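Local coordinates for protein yhhW (Escherichia coli, PDB 1TQ5) that cleaves the flavonoid quercetin with molecular oxygen in vitro, as a metal-dependent 2,3-dioxygenase of the pirin family whose physiological role is unknown, at residues V183-V188 with L205-E210; S38-I43 with L224-P229. All blocks are in the same frame, centred on the assembly; numbering follows the deposited sequence.

Contact 1. Residues V183-V188 with L205-E210; sequences VWIQVV and LAIWDE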
ATOM      1  N   VAL A 183      -8.369   7.262  -8.047  1.00 24.70           N
ATOM      2  CA  VAL A 183      -8.412   6.045  -7.254  1.00 23.13           C
ATOM      3  C   VAL A 183      -7.491   4.950  -7.764  1.00 21.07           C
ATOM      4  O   VAL A 183      -7.412   4.692  -8.966  1.00 21.40           O
ATOM      5  CB  VAL A 183      -9.845   5.463  -7.210  1.00 22.30           C
ATOM      6  CG1 VAL A 183      -9.838   4.099  -6.538  1.00 24.81           C
ATOM      7  CG2 VAL A 183     -10.767   6.408  -6.469  1.00 25.26           C
ATOM      8  N   TRP A 184      -6.785   4.316  -6.837  1.00 18.07           N
ATOM      9  CA  TRP A 184      -5.928   3.208  -7.193  1.00 17.59           C
ATOM     10  C   TRP A 184      -6.417   2.009  -6.417  1.00 16.46           C
ATOM     11  O   TRP A 184      -6.633   2.077  -5.202  1.00 17.53           O
ATOM     12  CB  TRP A 184      -4.466   3.456  -6.837  1.00 15.57           C
ATOM     13  CG  TRP A 184      -3.583   2.312  -7.253  1.00 15.20           C
ATOM     14  CD1 TRP A 184      -3.368   1.142  -6.568  1.00 20.13           C
ATOM     15  CD2 TRP A 184      -2.814   2.212  -8.456  1.00 15.86           C
ATOM     16  NE1 TRP A 184      -2.512   0.329  -7.269  1.00 17.01           N
ATOM     17  CE2 TRP A 184      -2.155   0.959  -8.431  1.00 12.48           C
ATOM     18  CE3 TRP A 184      -2.613   3.058  -9.553  1.00 18.42           C
ATOM     19  CZ2 TRP A 184      -1.307   0.535  -9.463  1.00 15.40           C
ATOM     20  CZ3 TRP A 184      -1.767   2.633 -10.579  1.00 12.51           C
ATOM     21  CH2 TRP A 184      -1.125   1.385 -10.522  1.00 12.52           C
ATOM     22  N   ILE A 185      -6.632   0.918  -7.128  1.00 17.94           N
ATOM     23  CA  ILE A 185      -7.062  -0.295  -6.477  1.00 15.50           C
ATOM     24  C   ILE A 185      -5.991  -1.344  -6.702  1.00 12.92           C
ATOM     25  O   ILE A 185      -5.623  -1.643  -7.845  1.00 12.08           O
ATOM     26  CB  ILE A 185      -8.397  -0.799  -7.037  1.00 19.07           C
ATOM     27  CG1 ILE A 185      -9.504   0.202  -6.685  1.00 19.68           C
ATOM     28  CG2 ILE A 185      -8.695  -2.190  -6.476  1.00 17.54           C
ATOM     29  CD1 ILE A 185     -10.862  -0.164  -7.215  1.00 32.59           C
ATOM     30  N   GLN A 186      -5.489  -1.888  -5.600  1.00 13.98           N
ATOM     31  CA  GLN A 186      -4.468  -2.921  -5.636  1.00 15.47           C
ATOM     32  C   GLN A 186      -5.129  -4.200  -5.131  1.00 15.31           C
ATOM     33  O   GLN A 186      -5.633  -4.239  -4.002  1.00 16.12           O
ATOM     34  CB  GLN A 186      -3.312  -2.550  -4.706  1.00 13.07           C
ATOM     35  CG  GLN A 186      -2.108  -3.496  -4.778  1.00 16.68           C
ATOM     36  CD  GLN A 186      -1.474  -3.531  -6.156  1.00 18.26           C
ATOM     37  OE1 GLN A 186      -1.579  -2.573  -6.931  1.00 17.10           O
ATOM     38  NE2 GLN A 186      -0.804  -4.637  -6.469  1.00 15.27           N
ATOM     39  N   VAL A 187      -5.147  -5.234  -5.966  1.00 16.70           N
ATOM     40  CA  VAL A 187      -5.747  -6.494  -5.560  1.00 18.60           C
ATOM     41  C   VAL A 187      -4.717  -7.290  -4.753  1.00 17.34           C
ATOM     42  O   VAL A 187      -3.716  -7.764  -5.297  1.00 20.48           O
ATOM     43  CB  VAL A 187      -6.193  -7.334  -6.774  1.00 17.35           C
ATOM     44  CG1 VAL A 187      -6.928  -8.591  -6.290  1.00 21.70           C
ATOM     45  CG2 VAL A 187      -7.108  -6.510  -7.684  1.00 18.84           C
ATOM     46  N   VAL A 188      -4.950  -7.412  -3.451  1.00 19.57           N
ATOM     47  CA  VAL A 188      -4.044  -8.171  -2.604  1.00 22.10           C
ATOM     48  C   VAL A 188      -4.184  -9.646  -2.969  1.00 22.05           C
ATOM     49  O   VAL A 188      -3.192 -10.374  -3.073  1.00 21.89           O
ATOM     50  CB  VAL A 188      -4.377  -7.965  -1.117  1.00 24.13           C
ATOM     51  CG1 VAL A 188      -3.458  -8.817  -0.247  1.00 28.03           C
ATOM     52  CG2 VAL A 188      -4.237  -6.495  -0.763  1.00 26.84           C
ATOM     53  N   LEU A 205      -5.109  -1.087 -10.531  1.00 15.90           N
ATOM     54  CA  LEU A 205      -5.984  -0.369 -11.450  1.00 17.32           C
ATOM     55  C   LEU A 205      -5.953   1.128 -11.163  1.00 19.37           C
ATOM     56  O   LEU A 205      -6.151   1.541 -10.024  1.00 20.15           O
ATOM     57  CB  LEU A 205      -7.429  -0.861 -11.298  1.00 19.33           C
ATOM     58  CG  LEU A 205      -7.764  -2.275 -11.773  1.00 28.55           C
ATOM     59  CD1 LEU A 205      -9.146  -2.668 -11.277  1.00 37.05           C
ATOM     60  CD2 LEU A 205      -7.711  -2.332 -13.297  1.00 31.46           C
ATOM     61  N   ALA A 206      -5.696   1.931 -12.193  1.00 17.08           N
ATOM     62  CA  ALA A 206      -5.676   3.388 -12.064  1.00 15.75           C
ATOM     63  C   ALA A 206      -7.013   3.878 -12.608  1.00 17.49           C
ATOM     64  O   ALA A 206      -7.423   3.498 -13.711  1.00 17.73           O
ATOM     65  CB  ALA A 206      -4.539   3.975 -12.875  1.00 16.70           C
ATOM     66  N   ILE A 207      -7.695   4.724 -11.844  1.00 17.18           N
ATOM     67  CA  ILE A 207      -9.003   5.217 -12.256  1.00 20.80           C
ATOM     68  C   ILE A 207      -9.203   6.681 -11.914  1.00 21.33           C
ATOM     69  O   ILE A 207      -8.873   7.113 -10.819  1.00 20.13           O
ATOM     70  CB  ILE A 207     -10.123   4.419 -11.555  1.00 20.21           C
ATOM     71  CG1 ILE A 207      -9.977   2.932 -11.876  1.00 23.51           C
ATOM     72  CG2 ILE A 207     -11.502   4.949 -11.972  1.00 26.66           C
ATOM     73  CD1 ILE A 207     -10.767   2.032 -10.945  1.00 32.59           C
ATOM     74  N   TRP A 208      -9.751   7.441 -12.854  1.00 23.98           N
ATOM     75  CA  TRP A 208     -10.028   8.848 -12.612  1.00 27.32           C
ATOM     76  C   TRP A 208     -11.070   9.331 -13.610  1.00 28.89           C
ATOM     77  O   TRP A 208     -11.398   8.623 -14.564  1.00 31.11           O
ATOM     78  CB  TRP A 208      -8.739   9.676 -12.693  1.00 28.31           C
ATOM     79  CG  TRP A 208      -8.190   9.873 -14.069  1.00 32.88           C
ATOM     80  CD1 TRP A 208      -8.600  10.793 -14.989  1.00 38.97           C
ATOM     81  CD2 TRP A 208      -7.110   9.152 -14.675  1.00 40.84           C
ATOM     82  NE1 TRP A 208      -7.839  10.694 -16.131  1.00 42.54           N
ATOM     83  CE2 TRP A 208      -6.918   9.694 -15.966  1.00 42.75           C
ATOM     84  CE3 TRP A 208      -6.283   8.100 -14.253  1.00 44.31           C
ATOM     85  CZ2 TRP A 208      -5.934   9.222 -16.842  1.00 44.36           C
ATOM     86  CZ3 TRP A 208      -5.302   7.629 -15.124  1.00 48.74           C
ATOM     87  CH2 TRP A 208      -5.137   8.192 -16.403  1.00 48.39           C
ATOM     88  N   ASP A 209     -11.593  10.532 -13.387  1.00 29.71           N
ATOM     89  CA  ASP A 209     -12.624  11.092 -14.251  1.00 32.69           C
ATOM     90  C   ASP A 209     -13.894  10.254 -14.150  1.00 33.04           C
ATOM     91  O   ASP A 209     -14.717  10.235 -15.065  1.00 34.21           O
ATOM     92  CB  ASP A 209     -12.156  11.156 -15.709  1.00 32.95           C
ATOM     93  CG  ASP A 209     -11.246  12.343 -15.980  1.00 39.51           C
ATOM     94  OD1 ASP A 209     -11.158  13.239 -15.112  1.00 43.91           O
ATOM     95  OD2 ASP A 209     -10.627  12.383 -17.067  1.00 48.77           O
ATOM     96  N   GLU A 210     -14.035   9.558 -13.028  1.00 35.60           N
ATOM     97  CA  GLU A 210     -15.204   8.730 -12.766  1.00 37.67           C
ATOM     98  C   GLU A 210     -15.817   9.190 -11.446  1.00 37.12           C
ATOM     99  O   GLU A 210     -15.122   9.759 -10.600  1.00 37.93           O
ATOM    100  CB  GLU A 210     -14.809   7.251 -12.673  1.00 39.24           C
ATOM    101  CG  GLU A 210     -15.986   6.317 -12.457  1.00 47.08           C
ATOM    102  CD  GLU A 210     -17.054   6.473 -13.525  1.00 55.29           C
ATOM    103  OE1 GLU A 210     -16.740   6.259 -14.714  1.00 65.28           O
ATOM    104  OE2 GLU A 210     -18.206   6.810 -13.177  1.00 56.26           O
TER
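Leu205 O is held by a hydrogen bond of 3.0 Å from Ile185 N, in the carbonyl plane, and by a weaker CA-H...O contact in which Trp184 CA lies 3.3 Å from Leu205 O; the indole of Trp184 covers it with one face, near the rim. Four backbone hydrogen bonds zip the strands together in antiparallel fashion, at 159° to each other. The tightest include Val183 N to Ile207 O at 2.8 Å, nearly straight at 166°. Trp184 has CG anti to its backbone N (chi1 -178°), and its six-membered ring reaches the methyl of Ala206, CZ3 to CB 3.8 Å. A residue as small as alanine suits a place beside so large a ring. Within its own strand, Trp184 NE1 donates to Gln186 OE1 at 3.1 Å, in the indole plane, which helps to hold amide and indole in their rotations. On the opposite face Val183, Ile185, Leu205 and Ile207 form a branched aliphatic layer suited to a buried sheet, with Ile185 CD1 and Ile207 CD1 4.3 Å apart. Ile194 of strand 191-194 packs on Ile185, Leu205 and Ile207, while strands 221-228 and 2-5 flank the pair in the C-terminal cupin sheet.

Contact 2. Residues S38-I43 with L224-P229; sequences SALRVI and LLFDLP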
ATOM      1  N   SER A  38      -0.798  10.301  -8.378  1.00 23.67           N
ATOM      2  CA  SER A  38      -1.186  11.336  -7.421  1.00 24.81           C
ATOM      3  C   SER A  38      -0.210  11.274  -6.243  1.00 23.83           C
ATOM      4  O   SER A  38       1.002  11.217  -6.453  1.00 25.80           O
ATOM      5  CB  SER A  38      -2.627  11.125  -6.939  1.00 24.99           C
ATOM      6  OG  SER A  38      -3.030  12.170  -6.062  1.00 31.59           O
ATOM      7  N   ALA A  39      -0.726  11.273  -5.014  1.00 24.27           N
ATOM      8  CA  ALA A  39       0.131  11.213  -3.827  1.00 24.44           C
ATOM      9  C   ALA A  39       0.736   9.819  -3.607  1.00 25.18           C
ATOM     10  O   ALA A  39       1.633   9.646  -2.779  1.00 26.20           O
ATOM     11  CB  ALA A  39      -0.654  11.638  -2.591  1.00 22.94           C
ATOM     12  N   LEU A  40       0.242   8.829  -4.341  1.00 25.24           N
ATOM     13  CA  LEU A  40       0.757   7.465  -4.220  1.00 23.12           C
ATOM     14  C   LEU A  40       2.017   7.362  -5.070  1.00 21.67           C
ATOM     15  O   LEU A  40       1.955   7.379  -6.298  1.00 22.01           O
ATOM     16  CB  LEU A  40      -0.293   6.461  -4.698  1.00 22.85           C
ATOM     17  CG  LEU A  40       0.024   4.980  -4.492  1.00 22.13           C
ATOM     18  CD1 LEU A  40       0.336   4.714  -3.022  1.00 20.46           C
ATOM     19  CD2 LEU A  40      -1.156   4.146  -4.961  1.00 23.71           C
ATOM     20  N   ARG A  41       3.163   7.252  -4.411  1.00 18.05           N
ATOM     21  CA  ARG A  41       4.427   7.205  -5.120  1.00 22.11           C
ATOM     22  C   ARG A  41       5.072   5.831  -5.256  1.00 20.35           C
ATOM     23  O   ARG A  41       5.722   5.550  -6.261  1.00 20.71           O
ATOM     24  CB  ARG A  41       5.423   8.163  -4.449  1.00 22.52           C
ATOM     25  CG  ARG A  41       5.004   9.637  -4.480  1.00 33.71           C
ATOM     26  CD  ARG A  41       4.686  10.086  -5.899  1.00 42.84           C
ATOM     27  NE  ARG A  41       4.510  11.530  -6.005  1.00 56.24           N
ATOM     28  CZ  ARG A  41       5.487  12.419  -5.846  1.00 63.17           C
ATOM     29  NH1 ARG A  41       6.722  12.015  -5.570  1.00 64.34           N
ATOM     30  NH2 ARG A  41       5.231  13.716  -5.963  1.00 61.82           N
ATOM     31  N   VAL A  42       4.890   4.977  -4.256  1.00 19.36           N
ATOM     32  CA  VAL A  42       5.508   3.655  -4.280  1.00 16.07           C
ATOM     33  C   VAL A  42       4.615   2.519  -3.765  1.00 17.14           C
ATOM     34  O   VAL A  42       3.880   2.681  -2.789  1.00 14.56           O
ATOM     35  CB  VAL A  42       6.797   3.653  -3.416  1.00 18.61           C
ATOM     36  CG1 VAL A  42       7.482   2.302  -3.483  1.00 21.28           C
ATOM     37  CG2 VAL A  42       7.746   4.757  -3.874  1.00 17.53           C
ATOM     38  N   ILE A  43       4.673   1.383  -4.456  1.00 18.80           N
ATOM     39  CA  ILE A  43       3.969   0.167  -4.052  1.00 17.57           C
ATOM     40  C   ILE A  43       4.925  -0.956  -4.396  1.00 16.33           C
ATOM     41  O   ILE A  43       5.050  -1.362  -5.561  1.00 16.25           O
ATOM     42  CB  ILE A  43       2.640  -0.100  -4.805  1.00 19.85           C
ATOM     43  CG1 ILE A  43       1.525   0.794  -4.271  1.00 19.23           C
ATOM     44  CG2 ILE A  43       2.205  -1.555  -4.575  1.00 21.53           C
ATOM     45  CD1 ILE A  43       1.723   2.236  -4.549  1.00 32.59           C
ATOM     46  N   LEU A 224      -7.111  -3.122  -1.806  1.00 21.15           N
ATOM     47  CA  LEU A 224      -6.766  -1.916  -1.081  1.00 20.77           C
ATOM     48  C   LEU A 224      -7.268  -0.821  -2.007  1.00 20.83           C
ATOM     49  O   LEU A 224      -6.935  -0.809  -3.196  1.00 19.40           O
ATOM     50  CB  LEU A 224      -5.249  -1.794  -0.908  1.00 20.86           C
ATOM     51  CG  LEU A 224      -4.539  -2.889  -0.101  1.00 20.98           C
ATOM     52  CD1 LEU A 224      -3.062  -2.576  -0.024  1.00 27.18           C
ATOM     53  CD2 LEU A 224      -5.133  -2.970   1.305  1.00 24.29           C
ATOM     54  N   LEU A 225      -8.089   0.077  -1.477  1.00 18.44           N
ATOM     55  CA  LEU A 225      -8.617   1.151  -2.294  1.00 19.85           C
ATOM     56  C   LEU A 225      -8.069   2.476  -1.807  1.00 17.94           C
ATOM     57  O   LEU A 225      -8.355   2.914  -0.688  1.00 20.35           O
ATOM     58  CB  LEU A 225     -10.150   1.158  -2.263  1.00 18.43           C
ATOM     59  CG  LEU A 225     -10.819   2.106  -3.273  1.00 22.97           C
ATOM     60  CD1 LEU A 225     -12.163   1.539  -3.714  1.00 30.31           C
ATOM     61  CD2 LEU A 225     -10.985   3.487  -2.653  1.00 29.25           C
ATOM     62  N   PHE A 226      -7.253   3.092  -2.655  1.00 20.38           N
ATOM     63  CA  PHE A 226      -6.634   4.375  -2.357  1.00 19.21           C
ATOM     64  C   PHE A 226      -7.470   5.492  -2.963  1.00 21.62           C
ATOM     65  O   PHE A 226      -7.591   5.562  -4.182  1.00 22.16           O
ATOM     66  CB  PHE A 226      -5.240   4.439  -2.981  1.00 17.35           C
ATOM     67  CG  PHE A 226      -4.259   3.464  -2.401  1.00 20.89           C
ATOM     68  CD1 PHE A 226      -3.441   3.830  -1.338  1.00 22.79           C
ATOM     69  CD2 PHE A 226      -4.118   2.193  -2.949  1.00 21.24           C
ATOM     70  CE1 PHE A 226      -2.490   2.942  -0.835  1.00 27.83           C
ATOM     71  CE2 PHE A 226      -3.177   1.301  -2.460  1.00 17.86           C
ATOM     72  CZ  PHE A 226      -2.357   1.676  -1.397  1.00 25.76           C
ATOM     73  N   ASP A 227      -8.055   6.348  -2.124  1.00 20.69           N
ATOM     74  CA  ASP A 227      -8.842   7.497  -2.602  1.00 25.28           C
ATOM     75  C   ASP A 227      -7.862   8.673  -2.526  1.00 24.80           C
ATOM     76  O   ASP A 227      -7.581   9.195  -1.442  1.00 23.30           O
ATOM     77  CB  ASP A 227     -10.040   7.758  -1.681  1.00 29.57           C
ATOM     78  CG  ASP A 227     -11.059   8.719  -2.298  1.00 39.62           C
ATOM     79  OD1 ASP A 227     -10.663   9.823  -2.732  1.00 42.42           O
ATOM     80  OD2 ASP A 227     -12.260   8.368  -2.344  1.00 51.37           O
ATOM     81  N   LEU A 228      -7.357   9.093  -3.681  1.00 23.06           N
ATOM     82  CA  LEU A 228      -6.345  10.138  -3.753  1.00 22.20           C
ATOM     83  C   LEU A 228      -6.777  11.520  -4.240  1.00 24.32           C
ATOM     84  O   LEU A 228      -7.731  11.658  -5.001  1.00 22.51           O
ATOM     85  CB  LEU A 228      -5.205   9.623  -4.635  1.00 21.93           C
ATOM     86  CG  LEU A 228      -4.689   8.253  -4.190  1.00 22.48           C
ATOM     87  CD1 LEU A 228      -4.074   7.496  -5.358  1.00 24.49           C
ATOM     88  CD2 LEU A 228      -3.696   8.453  -3.058  1.00 23.93           C
ATOM     89  N   PRO A 229      -6.045  12.566  -3.819  1.00 23.80           N
ATOM     90  CA  PRO A 229      -6.325  13.956  -4.195  1.00 26.67           C
ATOM     91  C   PRO A 229      -6.094  14.266  -5.676  1.00 29.74           C
ATOM     92  O   PRO A 229      -5.321  13.584  -6.356  1.00 29.14           O
ATOM     93  CB  PRO A 229      -5.387  14.753  -3.288  1.00 27.30           C
ATOM     94  CG  PRO A 229      -4.227  13.837  -3.115  1.00 25.49           C
ATOM     95  CD  PRO A 229      -4.904  12.501  -2.889  1.00 22.94           C
TER
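Ser38 reaches across to the residue just past the end of strand 221-228, its OG donating a hydrogen bond to Pro229 O, 2.7 Å away. The serine carries OG anti to its backbone N (chi1 -177°), and the donor lies tilted 20° from the plane of the carbonyl. Ser38 OG also rests 3.6 Å from Leu228 CB, so a short hydroxyl suits a spot where a carbonyl and aliphatic carbons meet. An alanine here, lacking OG, would probably leave Pro229 O without its mate and weaken the tie at the strand end, though its CB could still touch Leu228 CB. Next, Ala39 offers only a methyl, its CB lying 4.2 Å from Pro229 CG and within looser contact of Leu228 CD2. Leu40 makes the largest share of the contact from this segment. Its CB meets Leu228 CD1 at 4.0 Å, while the two methyls of its fork go to one face of the Phe226 ring. Leu40 CD2 sits over the centre, a CH-pi contact of 4.1 Å to the Phe226 centroid and 11° off the normal; Leu40 CD1 lies over the same face further out, 4.0 Å from Phe226 CE1. The two side chains cross at about a right angle. Strand 40-48 belongs to the N-terminal cupin sheet and strand 221-228 to the C-terminal one, so this contact helps join the two domains of the bicupin. Ile117 of strand 112-119 and Trp184 of strand 182-187 also pack on Leu40, while Leu162 of strand 161-167 lies against Phe226.

How the contacts relate
Both contacts are buried, with centres 9 Å apart, and they meet in the C-terminal sheet, where strands 182-187 and 221-228 are neighbours. Trp184 O and Phe226 N, 2.8 Å apart, probably form one of the hydrogen bonds that join them. Contact 1 lies within one domain and relies on regular backbone pairing, with its side chains divided between the two faces of the sheet. Contact 2 brings together different domains and depends on side chains, with one hydrogen bond from a hydroxyl to a backbone carbonyl at its partly exposed end and aliphatic-aromatic packing deeper in. Leu40 touches both Phe226 and Trp184, carrying the domain interface onto the face where Ala206 lies.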